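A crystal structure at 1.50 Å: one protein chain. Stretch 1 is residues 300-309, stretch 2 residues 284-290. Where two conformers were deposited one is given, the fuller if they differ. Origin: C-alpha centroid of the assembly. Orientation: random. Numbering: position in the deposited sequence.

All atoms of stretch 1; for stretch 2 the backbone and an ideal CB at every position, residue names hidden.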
# COMPACT_ATOMS: atom_id res chain seq x y z
N SER B 300 19.38 8.62 -31.39
CA SER B 300 20.68 9.25 -31.59
C SER B 300 21.83 8.26 -31.71
O SER B 300 22.88 8.62 -32.19
CB SER B 300 20.95 10.22 -30.43
OG SER B 300 22.21 10.85 -30.56
N GLY B 301 21.65 7.04 -31.22
CA GLY B 301 22.66 6.02 -31.40
C GLY B 301 22.08 4.66 -31.11
O GLY B 301 20.86 4.49 -30.99
N GLU B 302 22.97 3.68 -30.97
CA GLU B 302 22.52 2.35 -30.63
C GLU B 302 23.57 1.58 -29.85
O GLU B 302 24.77 1.84 -29.96
CB GLU B 302 22.16 1.59 -31.91
CG GLU B 302 23.35 1.31 -32.79
CD GLU B 302 22.98 0.83 -34.18
OE1 GLU B 302 21.98 0.07 -34.34
OE2 GLU B 302 23.71 1.21 -35.11
N LEU B 303 23.08 0.66 -29.02
CA LEU B 303 23.91 -0.31 -28.35
C LEU B 303 24.20 -1.43 -29.35
O LEU B 303 23.41 -1.64 -30.26
CB LEU B 303 23.15 -0.91 -27.17
CG LEU B 303 22.66 0.06 -26.07
CD1 LEU B 303 21.86 -0.71 -25.01
CD2 LEU B 303 23.85 0.79 -25.44
N SER B 304 25.33 -2.12 -29.17
CA SER B 304 25.70 -3.26 -30.03
C SER B 304 24.77 -4.45 -29.81
O SER B 304 24.45 -5.17 -30.75
CB SER B 304 27.15 -3.69 -29.77
OG SER B 304 27.32 -4.18 -28.45
N GLN B 305 24.33 -4.62 -28.56
CA GLN B 305 23.42 -5.69 -28.16
C GLN B 305 22.30 -5.13 -27.30
O GLN B 305 22.53 -4.23 -26.50
CB GLN B 305 24.18 -6.79 -27.40
CG GLN B 305 25.03 -7.65 -28.30
CD GLN B 305 25.74 -8.79 -27.60
OE1 GLN B 305 25.15 -9.48 -26.77
NE2 GLN B 305 27.01 -9.02 -27.95
N GLY B 306 21.08 -5.63 -27.48
CA GLY B 306 19.96 -5.26 -26.62
C GLY B 306 20.25 -5.58 -25.17
O GLY B 306 20.86 -6.60 -24.88
N ARG B 307 19.82 -4.71 -24.25
CA ARG B 307 20.23 -4.84 -22.85
C ARG B 307 19.18 -4.17 -21.97
O ARG B 307 18.69 -3.10 -22.32
CB ARG B 307 21.60 -4.17 -22.63
CG ARG B 307 22.20 -4.36 -21.25
CD ARG B 307 23.38 -3.42 -21.02
NE ARG B 307 24.48 -3.69 -21.94
CZ ARG B 307 25.72 -4.08 -21.61
NH1 ARG B 307 26.11 -4.22 -20.35
NH2 ARG B 307 26.60 -4.28 -22.58
N ALA B 308 18.88 -4.79 -20.84
CA ALA B 308 17.97 -4.27 -19.83
C ALA B 308 18.44 -4.73 -18.45
O ALA B 308 19.30 -5.63 -18.35
CB ALA B 308 16.54 -4.74 -20.10
N TYR B 309 17.88 -4.13 -17.41
CA TYR B 309 18.07 -4.56 -16.03
C TYR B 309 19.52 -4.69 -15.62
O TYR B 309 20.01 -5.76 -15.22
CB TYR B 309 17.30 -5.86 -15.77
CG TYR B 309 15.82 -5.69 -16.00
CD1 TYR B 309 15.04 -4.97 -15.10
CD2 TYR B 309 15.21 -6.21 -17.13
CE1 TYR B 309 13.68 -4.80 -15.32
CE2 TYR B 309 13.85 -6.05 -17.36
CZ TYR B 309 13.09 -5.35 -16.45
OH TYR B 309 11.73 -5.17 -16.64
N UNK B 284 11.53 -8.83 -26.07
CA UNK B 284 12.63 -8.33 -26.89
C UNK B 284 13.40 -7.24 -26.15
O UNK B 284 12.84 -6.55 -25.30
CB UNK B 284 12.10 -7.80 -28.22
N UNK B 285 14.66 -7.07 -26.52
CA UNK B 285 15.58 -6.16 -25.83
C UNK B 285 16.00 -5.03 -26.77
O UNK B 285 16.54 -5.28 -27.85
CB UNK B 285 16.81 -6.92 -25.32
N UNK B 286 15.76 -3.79 -26.35
CA UNK B 286 16.06 -2.64 -27.20
C UNK B 286 17.55 -2.31 -27.29
O UNK B 286 18.28 -2.41 -26.30
CB UNK B 286 15.30 -1.41 -26.68
N UNK B 287 17.99 -1.92 -28.48
CA UNK B 287 19.33 -1.38 -28.71
C UNK B 287 19.30 0.14 -28.87
O UNK B 287 20.33 0.75 -29.00
CB UNK B 287 19.95 -2.02 -29.95
N UNK B 288 18.11 0.73 -28.85
CA UNK B 288 17.97 2.17 -29.10
C UNK B 288 18.62 3.02 -28.03
O UNK B 288 18.58 2.69 -26.85
CB UNK B 288 16.49 2.54 -29.21
N UNK B 289 19.20 4.15 -28.44
CA UNK B 289 19.68 5.18 -27.52
C UNK B 289 19.00 6.47 -27.95
O UNK B 289 19.15 6.89 -29.10
CB UNK B 289 21.20 5.31 -27.53
N UNK B 290 18.22 7.03 -27.03
CA UNK B 290 17.48 8.27 -27.26
C UNK B 290 18.16 9.36 -26.47
O UNK B 290 18.63 9.15 -25.34
CB UNK B 290 16.01 8.14 -26.87

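Position 284 has an ideal CB with nothing of stretch 1 within 5.5 Å. Stretch 1 therefore sets no preference. The residue is Ser284, and its OG is hydrogen-bonded elsewhere in the structure.

At position 285 the CA-to-CB bond points toward stretch 1. The ideal CB lies 3.7 Å from Gly306 C and 3.9 Å from Arg307 N. It rests against backbone, with the Ala308 methyl beyond, so a long or flat side chain, aromatic or aliphatic, would suit. The residue is Tyr285. Its CD1 is 4.1 Å from Ala308 CB, and Arg307 C lies at the ring edge. Its OH is hydrogen-bonded elsewhere in the structure. A CB on Gly306 would fall 2.4 Å from Tyr285 O, a clash that glycine avoids.

At position 286 the CB points away, so stretch 1 hardly restricts the side chain. The carbonyl does face stretch 1. The residue is Ser286. Ser286 O accepts a weak hydrogen bond from Arg307 N at 3.4 Å and a CA-H...O contact from Gly306 CA at 3.3 Å. Ser286 OG takes a hydrogen bond from the backbone N of 288, at 3.0 Å.

Position 287 has phi/psi of -103/-3, and its CB points sideways. The ideal CB is 3.5 Å from Leu303 O and 4.5 Å from Gly306 N. A small or beta-branched side chain would fit beside this loop, and a polar one is not excluded. The residue is Thr287, with chi1 in p. Its CG2 packs 3.4 Å from Gly306 N and 3.7 Å from Gln305 C. Its carbonyl O accepts a hydrogen bond from Leu303 N at 2.8 Å.

Position 288 pairs with Glu302 in an antiparallel, non-hydrogen-bonded bridge. Both CB atoms are on the same face of the sheet, but the ideal CB is 5.1 Å from Gly301 O. Many side chains would do, polar ones included. The residue is Asp288, and it makes no salt bridge or hydrogen bond to stretch 1.

Position 289 pairs with Gly301. Its CB lies on the face where a CB of Gly301 would be; Gly301 has none, so that space is free. Leu303 offers an apolar surface nearby. A branched or long aliphatic side chain suits. The residue is Ile289. Its CD1 reaches Leu303 CD2 at 4.0 Å and Glu302 C at 3.5 Å. Its N donates to Gly301 O at 3.1 Å. Its O accepts from Gly301 N at 3.3 Å and Ser300 N at 2.9 Å.

At position 290 the CB points away, so stretch 1 gives little guidance. The residue is His290.

Stretch 2 (284-290) SYSTDIH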
# COMPACT_ATOMS: atom_id res chain seq x y z
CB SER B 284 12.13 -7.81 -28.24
OG SER B 284 11.02 -6.95 -28.09
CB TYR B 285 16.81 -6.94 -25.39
CG TYR B 285 16.52 -7.97 -24.33
CD1 TYR B 285 16.75 -7.71 -22.99
CD2 TYR B 285 15.97 -9.20 -24.67
CE1 TYR B 285 16.47 -8.67 -22.03
CE2 TYR B 285 15.68 -10.14 -23.72
CZ TYR B 285 15.93 -9.87 -22.39
OH TYR B 285 15.67 -10.82 -21.44
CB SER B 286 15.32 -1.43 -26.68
OG SER B 286 15.60 -0.29 -27.48
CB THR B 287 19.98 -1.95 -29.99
OG1 THR B 287 19.14 -1.70 -31.11
CG2 THR B 287 20.22 -3.43 -29.86
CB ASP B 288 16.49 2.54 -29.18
CG ASP B 288 15.84 2.12 -30.49
OD1 ASP B 288 16.56 1.74 -31.45
OD2 ASP B 288 14.60 2.16 -30.54
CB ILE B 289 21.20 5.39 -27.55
CG1 ILE B 289 21.94 4.10 -27.22
CG2 ILE B 289 21.61 6.48 -26.56
CD1 ILE B 289 23.44 4.16 -27.46
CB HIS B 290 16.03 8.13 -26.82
CG HIS B 290 15.35 6.93 -27.40
ND1 HIS B 290 14.76 6.94 -28.64
CD2 HIS B 290 15.20 5.67 -26.92
CE1 HIS B 290 14.27 5.74 -28.90
NE2 HIS B 290 14.52 4.96 -27.87
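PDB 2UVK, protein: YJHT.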